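Conserved hypothetical protein (Bacteroides thetaiotaomicron, PDB 2FB6) is of unknown function but has a small parallel alpha/beta fold whose strand order is consistent with a relationship to the DsrE-like proteins. Local coordinates at residues C80-G85 with V97-I102; H41-L46 with T105-N110. One frame throughout, in Å; residues are numbered along the deposited sequence. Where two conformers were deposited one is given.

Interaction 1: residues C80-G85 with V97-I102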
loop_
_atom_site.group_PDB
_atom_site.type_symbol
_atom_site.label_atom_id
_atom_site.label_comp_id
_atom_site.label_asym_id
_atom_site.label_seq_id
_atom_site.Cartn_x
_atom_site.Cartn_y
_atom_site.Cartn_z
ATOM N N CYS A 80 7.690 11.256 -3.166
ATOM C CA CYS A 80 6.357 11.670 -3.631
ATOM C C CYS A 80 5.624 12.533 -2.630
ATOM O O CYS A 80 5.054 13.565 -2.996
ATOM C CB CYS A 80 5.468 10.462 -3.927
ATOM S SG CYS A 80 5.841 9.708 -5.491
ATOM N N CYS A 81 5.598 12.099 -1.368
ATOM C CA CYS A 81 4.931 12.872 -0.326
ATOM C C CYS A 81 5.505 14.276 -0.223
ATOM O O CYS A 81 4.754 15.261 -0.079
ATOM C CB CYS A 81 5.026 12.164 1.019
ATOM S SG CYS A 81 4.072 10.613 1.044
ATOM N N GLU A 82 6.829 14.380 -0.318
ATOM C CA GLU A 82 7.468 15.693 -0.210
ATOM C C GLU A 82 7.236 16.517 -1.467
ATOM O O GLU A 82 6.983 17.720 -1.380
ATOM C CB GLU A 82 8.956 15.553 0.132
ATOM C CG GLU A 82 9.136 15.015 1.542
ATOM C CD GLU A 82 10.583 14.903 1.960
ATOM O OE1 GLU A 82 11.462 15.206 1.132
ATOM O OE2 GLU A 82 10.849 14.502 3.110
ATOM N N ASN A 83 7.303 15.884 -2.635
ATOM C CA ASN A 83 7.070 16.622 -3.881
ATOM C C ASN A 83 5.643 17.125 -4.054
ATOM O O ASN A 83 5.410 18.210 -4.614
ATOM C CB ASN A 83 7.514 15.815 -5.084
ATOM C CG ASN A 83 9.013 15.710 -5.163
ATOM O OD1 ASN A 83 9.731 16.596 -4.679
ATOM N ND2 ASN A 83 9.502 14.628 -5.749
ATOM N N PHE A 84 4.695 16.332 -3.569
ATOM C CA PHE A 84 3.285 16.703 -3.620
ATOM C C PHE A 84 2.859 17.537 -2.402
ATOM O O PHE A 84 1.724 18.031 -2.361
ATOM C CB PHE A 84 2.398 15.455 -3.749
ATOM C CG PHE A 84 2.711 14.582 -4.954
ATOM C CD1 PHE A 84 3.433 15.073 -6.045
ATOM C CD2 PHE A 84 2.265 13.258 -4.996
ATOM C CE1 PHE A 84 3.722 14.252 -7.153
ATOM C CE2 PHE A 84 2.531 12.431 -6.094
ATOM C CZ PHE A 84 3.258 12.924 -7.180
ATOM N N GLY A 85 3.729 17.654 -1.399
ATOM C CA GLY A 85 3.458 18.447 -0.190
ATOM C C GLY A 85 2.413 17.859 0.762
ATOM O O GLY A 85 1.624 18.595 1.389
ATOM N N VAL A 97 5.837 6.729 6.043
ATOM C CA VAL A 97 6.448 7.487 4.972
ATOM C C VAL A 97 7.954 7.292 5.063
ATOM O O VAL A 97 8.555 7.561 6.107
ATOM C CB VAL A 97 6.085 8.990 5.077
ATOM C CG1 VAL A 97 6.854 9.835 4.082
ATOM C CG2 VAL A 97 4.587 9.186 4.895
ATOM N N ARG A 98 8.550 6.776 3.986
ATOM C CA ARG A 98 9.988 6.564 3.962
ATOM C C ARG A 98 10.506 6.560 2.535
ATOM O O ARG A 98 9.734 6.428 1.578
ATOM C CB ARG A 98 10.356 5.268 4.684
ATOM C CG ARG A 98 9.944 4.015 3.995
ATOM C CD ARG A 98 10.634 2.859 4.716
ATOM N NE ARG A 98 10.122 1.589 4.265
ATOM C CZ ARG A 98 10.724 0.421 4.469
ATOM N NH1 ARG A 98 11.896 0.345 5.098
ATOM N NH2 ARG A 98 10.160 -0.675 4.005
ATOM N N TYR A 99 11.821 6.707 2.385
ATOM C CA TYR A 99 12.416 6.652 1.048
ATOM C C TYR A 99 12.306 5.221 0.526
ATOM O O TYR A 99 12.713 4.289 1.207
ATOM C CB TYR A 99 13.855 7.184 1.075
ATOM C CG TYR A 99 13.884 8.668 1.366
ATOM C CD1 TYR A 99 13.211 9.569 0.544
ATOM C CD2 TYR A 99 14.568 9.168 2.473
ATOM C CE1 TYR A 99 13.209 10.948 0.816
ATOM C CE2 TYR A 99 14.588 10.554 2.743
ATOM C CZ TYR A 99 13.903 11.421 1.902
ATOM O OH TYR A 99 13.882 12.780 2.136
HETATM N N MSE A 100 11.694 5.068 -0.651
HETATM C CA MSE A 100 11.209 3.754 -1.094
HETATM C C MSE A 100 12.099 3.024 -2.091
HETATM O O MSE A 100 11.790 1.892 -2.466
HETATM C CB MSE A 100 9.791 3.886 -1.682
HETATM C CG MSE A 100 8.692 3.881 -0.656
HETATM SE SE MSE A 100 8.669 2.236 0.388
HETATM C CE MSE A 100 8.634 0.887 -0.965
ATOM N N GLY A 101 13.199 3.647 -2.508
ATOM C CA GLY A 101 14.049 3.040 -3.534
ATOM C C GLY A 101 14.679 1.727 -3.111
ATOM O O GLY A 101 14.610 0.711 -3.836
ATOM N N ILE A 102 15.280 1.734 -1.923
ATOM C CA ILE A 102 15.901 0.516 -1.402
ATOM C C ILE A 102 14.850 -0.557 -1.094
ATOM O O ILE A 102 15.007 -1.690 -1.527
ATOM C CB ILE A 102 16.813 0.821 -0.171
ATOM C CG1 ILE A 102 18.014 1.656 -0.603
ATOM C CG2 ILE A 102 17.256 -0.477 0.538
ATOM C CD1 ILE A 102 18.833 1.019 -1.677
#
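C81 and V97 meet inside a beta-alpha-beta connection, in which the chain leaves strand 73-77, runs through helices 78-84 and 87-92, and returns as the neighbouring parallel strand 96-98. The apolar part of the contact is a thiol laid against a forked side chain. With SG beside its backbone N and anti to the carbonyl carbon (chi1 -67°), C81 points its side chain toward the strand, and SG lies 4.1 Å from V97 CG2 and 4.2 Å from V97 CG1. The thiol therefore touches both methyls almost equally. Both residues also touch I90 of helix 87-92.

The polar part is proximity without a bond. E82 and Y99, both on the surface, cross at about a right angle, and the carboxylate plane stands 84° from the ring plane. E82 OE2 is already engaged by Q78 NE2, one helical turn earlier, which anchors the acid to its own helix.

Backbone bonds close the helix. F84 N donates to C80 O over 2.8 Å, and G85, with positive phi, is the C-prime residue of a Schellman motif; its weak bond from G85 N to E82 O is 3.3 Å long. Across the contact, Y99 OH stands off the carboxylate plane, equally 3.6 Å from E82 OE1 and E82 OE2.

Interaction 2: residues H41-L46 with T105-N110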
loop_
_atom_site.group_PDB
_atom_site.type_symbol
_atom_site.label_atom_id
_atom_site.label_comp_id
_atom_site.label_asym_id
_atom_site.label_seq_id
_atom_site.Cartn_x
_atom_site.Cartn_y
_atom_site.Cartn_z
ATOM N N HIS A 41 0.446 -11.911 5.240
ATOM C CA HIS A 41 1.062 -10.573 5.248
ATOM C C HIS A 41 0.711 -9.882 3.961
ATOM O O HIS A 41 0.851 -10.478 2.909
ATOM C CB HIS A 41 2.592 -10.695 5.357
ATOM C CG HIS A 41 3.024 -11.515 6.530
ATOM N ND1 HIS A 41 3.403 -12.834 6.419
ATOM C CD2 HIS A 41 3.079 -11.218 7.848
ATOM C CE1 HIS A 41 3.689 -13.313 7.618
ATOM N NE2 HIS A 41 3.502 -12.351 8.501
ATOM N N ILE A 42 0.274 -8.624 4.059
ATOM C CA ILE A 42 0.017 -7.822 2.864
ATOM C C ILE A 42 0.611 -6.446 3.090
ATOM O O ILE A 42 0.322 -5.786 4.097
ATOM C CB ILE A 42 -1.484 -7.663 2.547
ATOM C CG1 ILE A 42 -2.172 -9.042 2.403
ATOM C CG2 ILE A 42 -1.664 -6.788 1.295
ATOM C CD1 ILE A 42 -3.639 -8.970 2.090
ATOM N N ASN A 43 1.491 -6.058 2.177
ATOM C CA ASN A 43 2.110 -4.742 2.196
ATOM C C ASN A 43 1.691 -3.955 0.959
ATOM O O ASN A 43 1.765 -4.478 -0.155
ATOM C CB ASN A 43 3.637 -4.881 2.200
ATOM C CG ASN A 43 4.347 -3.535 2.216
ATOM O OD1 ASN A 43 5.152 -3.229 1.328
ATOM N ND2 ASN A 43 4.059 -2.729 3.228
ATOM N N ILE A 44 1.277 -2.706 1.159
ATOM C CA ILE A 44 0.868 -1.859 0.045
ATOM C C ILE A 44 1.815 -0.677 -0.027
ATOM O O ILE A 44 2.067 -0.031 0.984
ATOM C CB ILE A 44 -0.599 -1.370 0.200
ATOM C CG1 ILE A 44 -1.562 -2.586 0.259
ATOM C CG2 ILE A 44 -0.950 -0.402 -0.966
ATOM C CD1 ILE A 44 -3.002 -2.242 0.453
ATOM N N ILE A 45 2.348 -0.430 -1.220
ATOM C CA ILE A 45 3.267 0.686 -1.460
ATOM C C ILE A 45 2.513 1.761 -2.245
ATOM O O ILE A 45 2.054 1.512 -3.353
ATOM C CB ILE A 45 4.493 0.247 -2.290
ATOM C CG1 ILE A 45 5.217 -0.944 -1.639
ATOM C CG2 ILE A 45 5.422 1.446 -2.506
ATOM C CD1 ILE A 45 6.165 -1.633 -2.614
ATOM N N LEU A 46 2.389 2.941 -1.649
ATOM C CA LEU A 46 1.776 4.088 -2.316
ATOM C C LEU A 46 2.850 4.893 -3.024
ATOM O O LEU A 46 3.715 5.481 -2.381
ATOM C CB LEU A 46 1.084 4.983 -1.293
ATOM C CG LEU A 46 -0.250 4.493 -0.760
ATOM C CD1 LEU A 46 -0.721 5.377 0.370
ATOM C CD2 LEU A 46 -1.261 4.509 -1.883
ATOM N N THR A 105 13.533 -2.155 -4.321
ATOM C CA THR A 105 14.601 -2.968 -4.887
ATOM C C THR A 105 14.696 -4.285 -4.130
ATOM O O THR A 105 14.735 -5.357 -4.753
ATOM C CB THR A 105 15.948 -2.208 -4.883
ATOM O OG1 THR A 105 15.793 -0.956 -5.568
ATOM C CG2 THR A 105 17.039 -3.039 -5.580
ATOM N N GLU A 106 14.696 -4.225 -2.801
ATOM C CA GLU A 106 14.790 -5.445 -2.010
ATOM C C GLU A 106 13.610 -6.377 -2.254
ATOM O O GLU A 106 13.784 -7.594 -2.396
ATOM C CB GLU A 106 14.932 -5.111 -0.528
ATOM C CG GLU A 106 16.285 -4.479 -0.199
ATOM C CD GLU A 106 17.426 -5.476 -0.280
ATOM O OE1 GLU A 106 17.368 -6.505 0.438
ATOM O OE2 GLU A 106 18.372 -5.245 -1.062
ATOM N N TYR A 107 12.402 -5.812 -2.318
ATOM C CA TYR A 107 11.217 -6.647 -2.553
ATOM C C TYR A 107 11.352 -7.387 -3.876
ATOM O O TYR A 107 11.059 -8.578 -3.968
ATOM C CB TYR A 107 9.926 -5.815 -2.574
ATOM C CG TYR A 107 9.647 -4.995 -1.323
ATOM C CD1 TYR A 107 10.062 -5.422 -0.047
ATOM C CD2 TYR A 107 8.911 -3.819 -1.412
ATOM C CE1 TYR A 107 9.795 -4.654 1.099
ATOM C CE2 TYR A 107 8.631 -3.061 -0.273
ATOM C CZ TYR A 107 9.065 -3.491 0.977
ATOM O OH TYR A 107 8.780 -2.753 2.107
ATOM N N LEU A 108 11.802 -6.682 -4.899
ATOM C CA LEU A 108 11.964 -7.301 -6.213
ATOM C C LEU A 108 13.071 -8.358 -6.193
ATOM O O LEU A 108 12.890 -9.463 -6.715
ATOM C CB LEU A 108 12.272 -6.224 -7.257
ATOM C CG LEU A 108 11.065 -5.374 -7.657
ATOM C CD1 LEU A 108 11.493 -4.019 -8.236
ATOM C CD2 LEU A 108 10.150 -6.132 -8.641
ATOM N N LYS A 109 14.202 -8.018 -5.577
ATOM C CA LYS A 109 15.365 -8.938 -5.506
ATOM C C LYS A 109 15.035 -10.209 -4.748
ATOM O O LYS A 109 15.574 -11.280 -5.059
ATOM C CB LYS A 109 16.556 -8.257 -4.836
ATOM C CG LYS A 109 17.024 -7.003 -5.561
ATOM C CD LYS A 109 18.257 -7.250 -6.351
ATOM C CE LYS A 109 18.762 -5.980 -7.001
ATOM N NZ LYS A 109 19.875 -6.276 -7.936
ATOM N N ASN A 110 14.158 -10.085 -3.752
ATOM C CA ASN A 110 13.749 -11.231 -2.927
ATOM C C ASN A 110 12.725 -12.132 -3.609
ATOM O O ASN A 110 12.335 -13.159 -3.044
ATOM C CB ASN A 110 13.203 -10.751 -1.580
ATOM C CG ASN A 110 14.256 -10.079 -0.733
ATOM O OD1 ASN A 110 15.460 -10.272 -0.943
ATOM N ND2 ASN A 110 13.818 -9.287 0.233
#
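Y107 and I45 reach each other through similar first torsions: in both, the outgoing carbon (CG of Y107, CG1 of I45) lies anti to the carbonyl carbon, at chi1 -57° and -55°. The isoleucine then continues nearly extended (chi2 164°), which pushes its CD1 methyl out from the strand as the phenol reaches in from the helix. The two side chains slide past each other in opposite directions. The methyl arrives near the ring plane and touches one edge, with I45 CD1 3.7 Å from Y107 CE2 and also 3.7 Å from Y107 CD2. Contact with two neighbouring ring carbons places it against the CD2-CE2 side of the ring, next to the hydroxyl-bearing carbon.

The contact seats helix 101-109 on one face of a parallel alpha/beta sheet. Strand 41-46 is the middle strand of five, and the helix covers the face to which N43 and I45 point; on the other face I42 packs against helix 19-36. The backbones stay well apart, with N43 CA and Y107 CA 10.4 Å from each other, and the large phenol bridges much of that interval.

N43 also comes up to the ring, but the placing of its amide is doubtful. The phenol makes its hydrogen bond to the next strand, where Y107 OH is paired with OE2 of E75. Replacing Y107 by an alanine would probably leave that carboxylate oxygen without its phenolic partner and open a gap beside the I45 methyl. Behind the ring the helix is in regular form near its end, with K109 N bonded to T105 O at 2.8 Å and N110 N to E106 O at 2.9 Å.

From the N terminus, the chain first lays down strand 9-14 and helix 19-36, then enters strand 41-46, where interaction 2 begins. That contact stays open while two helices and strand 73-77 are passed. Interaction 1 starts on helix 78-84 and closes at 97-102, a short loop lying wholly within the longer one, which closes only on helix 101-109. The inner contact ties a connecting helix to the edge strand; the outer one ties the central strand to a covering helix. They meet physically: selenomethionine M100, from the 97-102 segment, packs its CE methyl against both I45 and Y107, and R98 and Y107 share E75 as a partner.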